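Local coordinates for protein pectate lyase (Paenibacillus sp. 0602, PDB 5GT5) that cleaves polygalacturonate, and probably partly methylated pectins, by endo-acting beta-elimination, probably with the help of calcium, at residues A[34-39]-A[67-72]; A[178-183]-A[249-254]; A[223-228]-A[234-239]. The protein carries 1 engineered substitution. All coordinates share one frame; numbering follows the deposited sequence.

Contact 1: residues A[34-39]-A[67-72]; sequences YNATDL and SAAQTS
Ala36 and Thr37, in the first turn of a helix, meet Ala69 and Ala68 of a short 3-10 turn. The methyls of Ala36 and Ala69 face each other, CB to CB, at 3.8 Å. Ala69 CB also rests on the helix backbone, 3.8 Å from Thr37 N. Thr37 presents both its branches. Thr37 OG1 sits beside the backbone N (chi1 -56°) and lies 4.0 Å from Ala68 CB. Thr37 CG2 lies opposite the backbone N, next to the carbonyl carbon, and is 4.1 Å from Ala68 CB. No hydrogen bond crosses between the segments. Asn35 is the N-cap of the helix: Asn35 OD1 takes the N-H of Asp38 N at 3.0 Å. The N-H...O angle is 172°, and the donor is tilted 22° out of the carbonyl plane of Asn35. Asp38 OD2 in turn accepts from Tyr34 N through its anti lone pair.

Ala36 also touches Leu60, Ile65 and Phe74, and Pro66 lies against Thr37. The contact thus seats helix 36-43, at the N-terminal end of the family's parallel beta-helix, against the loop between strands 58-59 and 74-76. Leu39 packs on strands 30-33 and 51-54.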
ATOM      1  N   TYR A  34      -9.146 -15.772 -24.529  1.00 10.19           N
ATOM      2  CA  TYR A  34      -9.238 -15.765 -25.991  1.00  8.94           C
ATOM      3  C   TYR A  34     -10.344 -14.877 -26.494  1.00  9.06           C
ATOM      4  O   TYR A  34     -10.367 -14.516 -27.673  1.00 10.08           O
ATOM      5  CB  TYR A  34      -9.472 -17.189 -26.507  1.00  9.85           C
ATOM      6  CG  TYR A  34      -8.377 -18.154 -26.125  1.00  8.30           C
ATOM      7  CD1 TYR A  34      -8.428 -18.885 -24.927  1.00 11.37           C
ATOM      8  CD2 TYR A  34      -7.287 -18.355 -26.961  1.00  7.54           C
ATOM      9  CE1 TYR A  34      -7.397 -19.781 -24.580  1.00 10.00           C
ATOM     10  CE2 TYR A  34      -6.264 -19.224 -26.610  1.00 10.78           C
ATOM     11  CZ  TYR A  34      -6.325 -19.933 -25.429  1.00  9.44           C
ATOM     12  OH  TYR A  34      -5.315 -20.803 -25.090  1.00 12.23           O
ATOM     13  N   ASN A  35     -11.265 -14.514 -25.610  1.00  9.02           N
ATOM     14  CA  ASN A  35     -12.429 -13.740 -25.988  1.00  8.08           C
ATOM     15  C   ASN A  35     -12.964 -12.987 -24.790  1.00  9.29           C
ATOM     16  O   ASN A  35     -12.420 -13.118 -23.685  1.00  8.80           O
ATOM     17  CB  ASN A  35     -13.479 -14.662 -26.625  1.00 10.11           C
ATOM     18  CG  ASN A  35     -13.953 -15.739 -25.684  1.00 14.51           C
ATOM     19  OD1 ASN A  35     -14.324 -15.474 -24.547  1.00 11.03           O
ATOM     20  ND2 ASN A  35     -13.952 -16.983 -26.169  1.00 13.09           N
ATOM     21  N   ALA A  36     -13.996 -12.185 -25.010  1.00  9.32           N
ATOM     22  CA  ALA A  36     -14.529 -11.313 -23.966  1.00  8.11           C
ATOM     23  C   ALA A  36     -15.121 -12.095 -22.800  1.00 10.07           C
ATOM     24  O   ALA A  36     -15.038 -11.663 -21.652  1.00  9.39           O
ATOM     25  CB  ALA A  36     -15.569 -10.372 -24.533  1.00 11.16           C
ATOM     26  N   THR A  37     -15.734 -13.248 -23.082  1.00  8.74           N
ATOM     27  CA  THR A  37     -16.316 -14.045 -21.992  1.00  8.61           C
ATOM     28  C   THR A  37     -15.245 -14.582 -21.046  1.00  8.75           C
ATOM     29  O   THR A  37     -15.409 -14.499 -19.828  1.00  9.52           O
ATOM     30  CB  THR A  37     -17.140 -15.199 -22.543  1.00 13.47           C
ATOM     31  OG1 THR A  37     -18.144 -14.671 -23.420  1.00 13.57           O
ATOM     32  CG2 THR A  37     -17.830 -15.956 -21.407  1.00 14.73           C
ATOM     33  N   ASP A  38     -14.150 -15.090 -21.605  1.00  9.60           N
ATOM     34  CA  ASP A  38     -12.995 -15.502 -20.808  1.00 11.23           C
ATOM     35  C   ASP A  38     -12.519 -14.350 -19.949  1.00  8.81           C
ATOM     36  O   ASP A  38     -12.228 -14.536 -18.774  1.00  9.33           O
ATOM     37  CB  ASP A  38     -11.814 -15.940 -21.677  1.00  9.62           C
ATOM     38  CG  ASP A  38     -12.105 -17.161 -22.528  1.00 12.40           C
ATOM     39  OD1 ASP A  38     -13.011 -17.985 -22.203  1.00 12.36           O
ATOM     40  OD2 ASP A  38     -11.381 -17.287 -23.537  1.00 10.92           O
ATOM     41  N   LEU A  39     -12.457 -13.142 -20.510  1.00  7.72           N
ATOM     42  CA  LEU A  39     -11.974 -12.009 -19.734  1.00  9.63           C
ATOM     43  C   LEU A  39     -12.949 -11.674 -18.602  1.00  9.74           C
ATOM     44  O   LEU A  39     -12.535 -11.383 -17.465  1.00  8.80           O
ATOM     45  CB  LEU A  39     -11.800 -10.795 -20.636  1.00  7.55           C
ATOM     46  CG  LEU A  39     -11.065  -9.607 -19.986  1.00  7.73           C
ATOM     47  CD1 LEU A  39      -9.655  -9.992 -19.585  1.00 10.62           C
ATOM     48  CD2 LEU A  39     -11.013  -8.416 -20.965  1.00 11.46           C
ATOM     49  N   SER A  67     -23.122 -12.323 -25.534  1.00 17.00           N
ATOM     50  CA  SER A  67     -24.095 -12.003 -24.495  1.00 16.65           C
ATOM     51  C   SER A  67     -23.608 -12.417 -23.112  1.00 15.23           C
ATOM     52  O   SER A  67     -23.853 -11.721 -22.143  1.00 18.59           O
ATOM     53  CB  SER A  67     -25.452 -12.672 -24.766  1.00 23.44           C
ATOM     54  OG  SER A  67     -25.973 -12.307 -26.031  1.00 38.07           O
ATOM     55  N   ALA A  68     -22.891 -13.536 -23.031  1.00 18.17           N
ATOM     56  CA  ALA A  68     -22.399 -14.028 -21.745  1.00 17.85           C
ATOM     57  C   ALA A  68     -21.368 -13.085 -21.119  1.00 18.84           C
ATOM     58  O   ALA A  68     -21.100 -13.146 -19.908  1.00 16.73           O
ATOM     59  CB  ALA A  68     -21.816 -15.392 -21.902  1.00 18.02           C
ATOM     60  N   ALA A  69     -20.779 -12.221 -21.937  1.00 12.51           N
ATOM     61  CA  ALA A  69     -19.794 -11.261 -21.417  1.00 13.73           C
ATOM     62  C   ALA A  69     -20.455  -9.962 -20.980  1.00 13.45           C
ATOM     63  O   ALA A  69     -19.799  -9.112 -20.383  1.00 12.88           O
ATOM     64  CB  ALA A  69     -18.712 -10.975 -22.486  1.00 11.75           C
ATOM     65  N   GLN A  70     -21.742  -9.784 -21.262  1.00 13.46           N
ATOM     66  CA  GLN A  70     -22.432  -8.543 -20.935  1.00 14.73           C
ATOM     67  C   GLN A  70     -22.895  -8.531 -19.482  1.00 14.24           C
ATOM     68  O   GLN A  70     -24.092  -8.453 -19.197  1.00 15.74           O
ATOM     69  CB  GLN A  70     -23.600  -8.264 -21.893  1.00 13.27           C
ATOM     70  CG  GLN A  70     -23.163  -7.924 -23.321  1.00 15.97           C
ATOM     71  CD  GLN A  70     -24.354  -7.650 -24.200  1.00 24.47           C
ATOM     72  OE1 GLN A  70     -25.273  -8.466 -24.267  1.00 21.45           O
ATOM     73  NE2 GLN A  70     -24.371  -6.497 -24.849  1.00 17.36           N
ATOM     74  N   THR A  71     -21.927  -8.566 -18.568  1.00  9.90           N
ATOM     75  CA  THR A  71     -22.230  -8.620 -17.155  1.00 11.00           C
ATOM     76  C   THR A  71     -20.968  -8.190 -16.429  1.00 10.57           C
ATOM     77  O   THR A  71     -19.895  -8.308 -17.006  1.00 10.10           O
ATOM     78  CB  THR A  71     -22.658 -10.089 -16.749  1.00 12.53           C
ATOM     79  OG1 THR A  71     -23.148 -10.083 -15.408  1.00 17.25           O
ATOM     80  CG2 THR A  71     -21.512 -11.100 -16.913  1.00 12.12           C
ATOM     81  N   SER A  72     -21.089  -7.720 -15.190  1.00 11.04           N
ATOM     82  CA  SER A  72     -19.904  -7.347 -14.408  1.00 10.35           C
ATOM     83  C   SER A  72     -18.866  -8.444 -14.526  1.00 12.43           C
ATOM     84  O   SER A  72     -19.187  -9.636 -14.384  1.00 11.45           O
ATOM     85  CB  SER A  72     -20.233  -7.098 -12.936  1.00 13.88           C
ATOM     86  OG  SER A  72     -21.257  -6.138 -12.817  1.00 21.82           O
TER

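Contact 2: residues A[178-183]-A[249-254]; sequences DSKKGT and VGATSD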
ATOM      1  N   ASP A 178      -5.010   7.607 -16.252  1.00  5.07           N
ATOM      2  CA  ASP A 178      -5.348   8.584 -15.221  1.00  4.25           C
ATOM      3  C   ASP A 178      -5.297   7.911 -13.882  1.00  6.45           C
ATOM      4  O   ASP A 178      -5.581   6.700 -13.750  1.00  6.52           O
ATOM      5  CB  ASP A 178      -6.736   9.129 -15.447  1.00  5.27           C
ATOM      6  CG  ASP A 178      -6.846   9.971 -16.714  1.00  7.53           C
ATOM      7  OD1 ASP A 178      -5.820  10.431 -17.251  1.00  6.99           O
ATOM      8  OD2 ASP A 178      -7.998  10.187 -17.178  1.00 11.43           O
ATOM      9  N   SER A 179      -4.938   8.679 -12.867  1.00  7.20           N
ATOM     10  CA  SER A 179      -4.799   8.131 -11.524  1.00  6.24           C
ATOM     11  C   SER A 179      -5.540   9.047 -10.578  1.00  5.92           C
ATOM     12  O   SER A 179      -5.246  10.254 -10.542  1.00  6.63           O
ATOM     13  CB  SER A 179      -3.325   8.000 -11.179  1.00  7.83           C
ATOM     14  OG  SER A 179      -3.179   7.289  -9.962  1.00  8.69           O
ATOM     15  N   LYS A 180      -6.481   8.511  -9.806  1.00  7.59           N
ATOM     16  CA  LYS A 180      -7.455   9.307  -9.090  1.00  6.16           C
ATOM     17  C   LYS A 180      -7.730   8.761  -7.683  1.00  6.10           C
ATOM     18  O   LYS A 180      -7.373   7.608  -7.338  1.00  6.67           O
ATOM     19  CB  LYS A 180      -8.791   9.294  -9.869  1.00  9.44           C
ATOM     20  CG  LYS A 180      -8.760   9.828 -11.292  1.00 15.53           C
ATOM     21  CD  LYS A 180     -10.180   9.743 -11.854  1.00 19.43           C
ATOM     22  CE  LYS A 180     -10.258  10.260 -13.280  1.00 23.07           C
ATOM     23  NZ  LYS A 180     -11.674  10.175 -13.775  1.00 26.36           N
ATOM     24  N   LYS A 181      -8.413   9.581  -6.896  1.00  8.22           N
ATOM     25  CA  LYS A 181      -8.931   9.165  -5.600  1.00  7.48           C
ATOM     26  C   LYS A 181      -7.836   8.548  -4.731  1.00  8.07           C
ATOM     27  O   LYS A 181      -7.992   7.458  -4.168  1.00  8.37           O
ATOM     28  CB  LYS A 181     -10.135   8.257  -5.785  1.00  8.86           C
ATOM     29  CG  LYS A 181     -11.277   8.988  -6.505  1.00 11.75           C
ATOM     30  CD  LYS A 181     -12.502   8.109  -6.653  1.00 17.28           C
ATOM     31  CE  LYS A 181     -13.264   7.967  -5.340  1.00 28.41           C
ATOM     32  NZ  LYS A 181     -14.444   7.047  -5.467  1.00 41.69           N
ATOM     33  N   GLY A 182      -6.723   9.273  -4.629  1.00  6.99           N
ATOM     34  CA  GLY A 182      -5.679   8.914  -3.692  1.00  7.25           C
ATOM     35  C   GLY A 182      -4.837   7.721  -4.092  1.00  7.26           C
ATOM     36  O   GLY A 182      -4.089   7.208  -3.267  1.00  9.01           O
ATOM     37  N   THR A 183      -4.956   7.264  -5.330  1.00  6.25           N
ATOM     38  CA  THR A 183      -4.134   6.144  -5.778  1.00  6.89           C
ATOM     39  C   THR A 183      -2.638   6.454  -5.639  1.00  5.34           C
ATOM     40  O   THR A 183      -2.152   7.494  -6.072  1.00  6.11           O
ATOM     41  CB  THR A 183      -4.432   5.783  -7.241  1.00  5.55           C
ATOM     42  OG1 THR A 183      -5.774   5.274  -7.321  1.00  7.40           O
ATOM     43  CG2 THR A 183      -3.464   4.723  -7.768  1.00  6.65           C
ATOM     44  N   VAL A 249      -3.489  13.138 -13.076  1.00  5.86           N
ATOM     45  CA  VAL A 249      -3.128  12.563 -11.773  1.00  5.60           C
ATOM     46  C   VAL A 249      -3.717  13.480 -10.698  1.00  5.61           C
ATOM     47  O   VAL A 249      -3.113  14.498 -10.330  1.00  7.03           O
ATOM     48  CB  VAL A 249      -1.602  12.406 -11.626  1.00  4.31           C
ATOM     49  CG1 VAL A 249      -1.265  11.681 -10.334  1.00  7.61           C
ATOM     50  CG2 VAL A 249      -1.033  11.645 -12.841  1.00  7.51           C
ATOM     51  N   GLY A 250      -4.921  13.140 -10.237  1.00  5.54           N
ATOM     52  CA  GLY A 250      -5.701  13.962  -9.324  1.00  6.16           C
ATOM     53  C   GLY A 250      -6.715  14.706 -10.139  1.00  7.53           C
ATOM     54  O   GLY A 250      -6.383  15.682 -10.849  1.00  8.39           O
ATOM     55  N   ALA A 251      -7.959  14.266 -10.059  1.00  7.59           N
ATOM     56  CA  ALA A 251      -8.976  14.799 -10.969  1.00  8.67           C
ATOM     57  C   ALA A 251      -9.845  15.909 -10.419  1.00 10.90           C
ATOM     58  O   ALA A 251     -10.539  16.563 -11.173  1.00 13.90           O
ATOM     59  CB  ALA A 251      -9.853  13.682 -11.486  1.00 13.53           C
ATOM     60  N   THR A 252      -9.839  16.100  -9.103  1.00  8.63           N
ATOM     61  CA  THR A 252     -10.721  17.091  -8.486  1.00  8.96           C
ATOM     62  C   THR A 252      -9.906  18.136  -7.742  1.00 10.84           C
ATOM     63  O   THR A 252      -9.041  17.799  -6.942  1.00  9.27           O
ATOM     64  CB  THR A 252     -11.671  16.417  -7.508  1.00 10.29           C
ATOM     65  OG1 THR A 252     -12.360  15.340  -8.173  1.00 14.44           O
ATOM     66  CG2 THR A 252     -12.706  17.431  -6.952  1.00 13.33           C
ATOM     67  N   SER A 253     -10.202  19.417  -7.968  1.00  8.90           N
ATOM     68  CA  SER A 253      -9.417  20.474  -7.369  1.00  9.68           C
ATOM     69  C   SER A 253      -9.495  20.447  -5.826  1.00 12.56           C
ATOM     70  O   SER A 253     -10.588  20.323  -5.225  1.00 11.60           O
ATOM     71  CB  SER A 253      -9.899  21.814  -7.917  1.00 12.88           C
ATOM     72  OG  SER A 253      -9.031  22.842  -7.534  1.00 17.07           O
ATOM     73  N   ASP A 254      -8.316  20.541  -5.206  1.00 10.04           N
ATOM     74  CA  ASP A 254      -8.127  20.732  -3.758  1.00  9.50           C
ATOM     75  C   ASP A 254      -8.707  19.615  -2.890  1.00 13.46           C
ATOM     76  O   ASP A 254      -8.994  19.809  -1.707  1.00 17.43           O
ATOM     77  CB  ASP A 254      -8.717  22.086  -3.305  1.00 12.63           C
ATOM     78  CG  ASP A 254      -7.949  23.306  -3.826  1.00 22.10           C
ATOM     79  OD1 ASP A 254      -6.700  23.269  -4.001  1.00 24.42           O
ATOM     80  OD2 ASP A 254      -8.620  24.359  -4.007  1.00 31.48           O
TER
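The peptide carbonyl of Ser179 is the flat group that joins the two segments, and it is met at its oxygen. Gly250 N donates to Ser179 O at 2.9 Å, almost in line with the carbonyl (C=O...donor 172°). Val249 CA comes to Ser179 O at 3.4 Å as a CA-H...O contact. A second carbonyl, that of Lys180, receives two donors from its own segment. Thr183 OG1 reaches Lys180 O in the carbonyl plane at 2.8 Å, and Thr183 N bonds to it as well. The backbone bond closes a type I' turn over Lys181 and Gly182; the hydroxyl bond adds to it. The carboxylate of Asp178 is a third flat group: OD1 accepts from Leu248 N, and OD2 lies close to Asp152 OD1.

Lys180 supplies the main side-chain contact. Its chain is fully extended beyond CG and runs alongside the methyl of Ala251, with CG, CD and CE all about equally near. The closest pair is Lys180 CE and Ala251 CB at 3.9 Å. The lysine side chain also lies about 5 Å from that of Asp152 and about 6 Å from that of Asp174. With Asp178, these aspartates probably bind calcium, as in a close relative, so the lysine may soften the concentration of negative charge.

Ser179 bonds through its backbone to Leu248 and Gly250, which makes the single bridge to Val249. The bridge carries the run of strands 154-157 and 177-180 on to 248-249 and 279-281, along one face of the structure. Such strand-by-strand stacking is characteristic of the parallel beta-helix of polysaccharide lyase family 1.

Contact 3: residues A[223-228]-A[234-239]; sequences YLRSSA and EDIIAI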
ATOM      1  N   TYR A 223     -18.627  23.530 -39.977  1.00 10.20           N
ATOM      2  CA  TYR A 223     -18.145  24.886 -39.806  1.00  8.17           C
ATOM      3  C   TYR A 223     -16.646  25.008 -40.106  1.00  8.70           C
ATOM      4  O   TYR A 223     -16.203  25.940 -40.770  1.00  8.69           O
ATOM      5  CB  TYR A 223     -18.443  25.351 -38.387  1.00  8.40           C
ATOM      6  CG  TYR A 223     -18.010  26.757 -38.134  1.00  9.29           C
ATOM      7  CD1 TYR A 223     -18.697  27.827 -38.689  1.00  8.65           C
ATOM      8  CD2 TYR A 223     -16.881  27.031 -37.358  1.00  8.82           C
ATOM      9  CE1 TYR A 223     -18.282  29.134 -38.451  1.00 10.19           C
ATOM     10  CE2 TYR A 223     -16.455  28.338 -37.118  1.00 11.53           C
ATOM     11  CZ  TYR A 223     -17.141  29.374 -37.692  1.00  9.49           C
ATOM     12  OH  TYR A 223     -16.704  30.672 -37.457  1.00 13.17           O
ATOM     13  N   LEU A 224     -15.854  24.073 -39.587  1.00  8.15           N
ATOM     14  CA  LEU A 224     -14.417  24.092 -39.829  1.00  6.49           C
ATOM     15  C   LEU A 224     -14.073  24.001 -41.315  1.00  8.55           C
ATOM     16  O   LEU A 224     -13.109  24.626 -41.769  1.00  8.99           O
ATOM     17  CB  LEU A 224     -13.736  22.961 -39.074  1.00  6.62           C
ATOM     18  CG  LEU A 224     -13.864  23.012 -37.556  1.00  6.04           C
ATOM     19  CD1 LEU A 224     -13.312  21.694 -36.989  1.00 10.63           C
ATOM     20  CD2 LEU A 224     -13.104  24.244 -37.003  1.00  9.17           C
ATOM     21  N   ARG A 225     -14.829  23.192 -42.060  1.00  8.76           N
ATOM     22  CA  ARG A 225     -14.632  23.043 -43.514  1.00  7.08           C
ATOM     23  C   ARG A 225     -15.194  24.205 -44.324  1.00 11.24           C
ATOM     24  O   ARG A 225     -14.847  24.372 -45.493  1.00 11.36           O
ATOM     25  CB  ARG A 225     -15.315  21.758 -43.989  1.00  7.47           C
ATOM     26  CG  ARG A 225     -14.682  20.466 -43.462  1.00  8.12           C
ATOM     27  CD  ARG A 225     -13.398  20.084 -44.200  1.00  9.44           C
ATOM     28  NE  ARG A 225     -13.750  19.641 -45.569  1.00  8.39           N
ATOM     29  CZ  ARG A 225     -13.534  20.380 -46.665  1.00 10.94           C
ATOM     30  NH1 ARG A 225     -12.906  21.558 -46.603  1.00  9.59           N
ATOM     31  NH2 ARG A 225     -13.931  19.917 -47.851  1.00 11.95           N
ATOM     32  N   SER A 226     -16.076  24.985 -43.701  1.00  9.57           N
ATOM     33  CA  SER A 226     -16.789  26.053 -44.401  1.00 10.22           C
ATOM     34  C   SER A 226     -15.901  27.252 -44.672  1.00 10.02           C
ATOM     35  O   SER A 226     -14.778  27.365 -44.182  1.00  9.97           O
ATOM     36  CB  SER A 226     -17.989  26.531 -43.572  1.00 10.50           C
ATOM     37  OG  SER A 226     -17.583  27.459 -42.572  1.00 10.00           O
ATOM     38  N   SER A 227     -16.409  28.164 -45.504  1.00  9.93           N
ATOM     39  CA  SER A 227     -15.681  29.376 -45.816  1.00  9.50           C
ATOM     40  C   SER A 227     -15.465  30.305 -44.628  1.00  7.67           C
ATOM     41  O   SER A 227     -14.708  31.261 -44.742  1.00  9.96           O
ATOM     42  CB  SER A 227     -16.427  30.144 -46.923  1.00 10.27           C
ATOM     43  OG  SER A 227     -17.691  30.582 -46.458  1.00 13.31           O
ATOM     44  N   ALA A 228     -16.097  30.034 -43.481  1.00  9.62           N
ATOM     45  CA  ALA A 228     -15.802  30.830 -42.296  1.00  9.63           C
ATOM     46  C   ALA A 228     -14.404  30.530 -41.754  1.00  9.18           C
ATOM     47  O   ALA A 228     -13.785  31.373 -41.088  1.00  9.38           O
ATOM     48  CB  ALA A 228     -16.853  30.570 -41.205  1.00 12.79           C
ATOM     49  N   GLU A 234      -7.900  17.186 -45.100  1.00  7.73           N
ATOM     50  CA  GLU A 234      -6.552  16.802 -44.755  1.00 10.06           C
ATOM     51  C   GLU A 234      -6.041  17.598 -43.555  1.00  9.27           C
ATOM     52  O   GLU A 234      -5.421  17.019 -42.669  1.00  8.84           O
ATOM     53  CB  GLU A 234      -5.631  16.966 -45.968  1.00 11.78           C
ATOM     54  CG  GLU A 234      -5.995  16.014 -47.127  1.00 15.70           C
ATOM     55  CD  GLU A 234      -7.155  16.500 -48.080  1.00 28.09           C
ATOM     56  OE1 GLU A 234      -7.687  17.654 -47.970  1.00 14.87           O
ATOM     57  OE2 GLU A 234      -7.515  15.693 -48.985  1.00 29.38           O
ATOM     58  N   ASP A 235      -6.322  18.900 -43.508  1.00  8.39           N
ATOM     59  CA  ASP A 235      -5.931  19.731 -42.369  1.00  6.73           C
ATOM     60  C   ASP A 235      -6.550  19.191 -41.110  1.00  8.03           C
ATOM     61  O   ASP A 235      -5.883  19.097 -40.071  1.00  7.93           O
ATOM     62  CB  ASP A 235      -6.425  21.165 -42.542  1.00  7.02           C
ATOM     63  CG  ASP A 235      -5.640  21.967 -43.563  1.00  9.67           C
ATOM     64  OD1 ASP A 235      -4.472  21.656 -43.895  1.00  8.94           O
ATOM     65  OD2 ASP A 235      -6.234  22.966 -44.028  1.00 10.89           O
ATOM     66  N   ILE A 236      -7.838  18.862 -41.176  1.00  7.55           N
ATOM     67  CA  ILE A 236      -8.535  18.393 -39.967  1.00  6.39           C
ATOM     68  C   ILE A 236      -8.011  17.030 -39.508  1.00  8.61           C
ATOM     69  O   ILE A 236      -7.815  16.809 -38.315  1.00  7.25           O
ATOM     70  CB  ILE A 236     -10.056  18.451 -40.150  1.00  7.38           C
ATOM     71  CG1 ILE A 236     -10.488  19.922 -40.382  1.00  7.69           C
ATOM     72  CG2 ILE A 236     -10.816  17.760 -38.991  1.00  7.49           C
ATOM     73  CD1 ILE A 236     -11.951  20.033 -40.784  1.00  8.33           C
ATOM     74  N   ILE A 237      -7.707  16.141 -40.438  1.00  6.96           N
ATOM     75  CA  ILE A 237      -7.078  14.888 -40.050  1.00  6.49           C
ATOM     76  C   ILE A 237      -5.716  15.145 -39.373  1.00  6.08           C
ATOM     77  O   ILE A 237      -5.420  14.552 -38.322  1.00  6.80           O
ATOM     78  CB  ILE A 237      -6.909  14.012 -41.295  1.00  5.55           C
ATOM     79  CG1 ILE A 237      -8.272  13.481 -41.731  1.00  8.67           C
ATOM     80  CG2 ILE A 237      -5.929  12.871 -41.050  1.00  7.90           C
ATOM     81  CD1 ILE A 237      -8.238  12.931 -43.158  1.00  9.21           C
ATOM     82  N   ALA A 238      -4.902  16.038 -39.923  1.00  7.31           N
ATOM     83  CA  ALA A 238      -3.586  16.303 -39.331  1.00  6.86           C
ATOM     84  C   ALA A 238      -3.683  16.918 -37.941  1.00  8.57           C
ATOM     85  O   ALA A 238      -2.932  16.535 -37.038  1.00  7.51           O
ATOM     86  CB  ALA A 238      -2.769  17.239 -40.250  1.00  7.90           C
ATOM     87  N   ILE A 239      -4.602  17.872 -37.771  1.00  6.57           N
ATOM     88  CA  ILE A 239      -4.749  18.557 -36.488  1.00  6.63           C
ATOM     89  C   ILE A 239      -5.358  17.601 -35.437  1.00  7.73           C
ATOM     90  O   ILE A 239      -5.018  17.643 -34.245  1.00  9.11           O
ATOM     91  CB  ILE A 239      -5.566  19.873 -36.639  1.00  7.27           C
ATOM     92  CG1 ILE A 239      -4.798  20.869 -37.533  1.00  7.66           C
ATOM     93  CG2 ILE A 239      -5.946  20.439 -35.263  1.00  6.03           C
ATOM     94  CD1 ILE A 239      -5.685  21.866 -38.229  1.00  9.01           C
TER
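Arg225 lays the middle of its side chain across the end of Ile236, while Leu224 touches the same methyl with its CB. Followed outward, Arg225 CB leaves to the flank of the other helix, and the chain comes nearer farther out. Arg225 CG lies 3.8 Å from Ile236 CD1. The bend at chi2 (-78°) sets Arg225 CD against that methyl, 3.7 Å from Ile236 CD1. The bend at chi3 (-71°) turns NE away to partners outside the two segments. NE makes a salt bridge with Glu212 OE1, and NH1 donates to Leu231 O. Arg225 NH2 lies 6.6 Å from Glu234 OE1. That is too far for contact, though the opposite charges may attract weakly. The polar end is therefore held by more than one partner, which probably steadies the aliphatic part against the isoleucine.

Ile236 CB is directed toward helix 219-225, and CD1 makes the touch. CG1 lies anti to the carbonyl carbon (chi1 -62°), and the chain continues extended to CD1. This puts Ile236 CD1 between Leu224 CB, at 3.8 Å, and the methylenes of Arg225. No hydrogen bond crosses between the segments.

Helix 219-225 ends here. Ser226 is the first residue to leave helical angles, and Ser226 OG donates to Tyr223 O at 2.7 Å. Ser226 OG also accepts from Ala228 N at 3.1 Å, forming an ST turn that shapes the exit.

Around the pair, Ile236 also rests on Ile208 of helix 203-212, and Leu224 touches Ile312 of helix 306-314. This is hydrophobic packing of two consecutive helices joined by a short loop: 219-225 and 233-241 belong to a long insertion between strands 184-194 and 248-249 of the beta-helix.

In the fold
From the N terminus, contact 1 comes first. It closes a loop of 27 residues and ties the first helix to the chain leading into strand 74-76. It is complete before contact 2 opens. Contact 2 closes a larger loop of 65 residues and links strand 177-180 to strand 248-249 on one face of the beta-helix, beside the probable calcium site. Contact 3 is nested inside that loop. It folds two consecutive helices together within the excursion that leaves the beta-helix and returns to it at strand 248-249. None of the contacts touch: the nearest atoms of contacts 1 and 2 are about 17 Å apart, and those of contacts 2 and 3 about 18 Å apart.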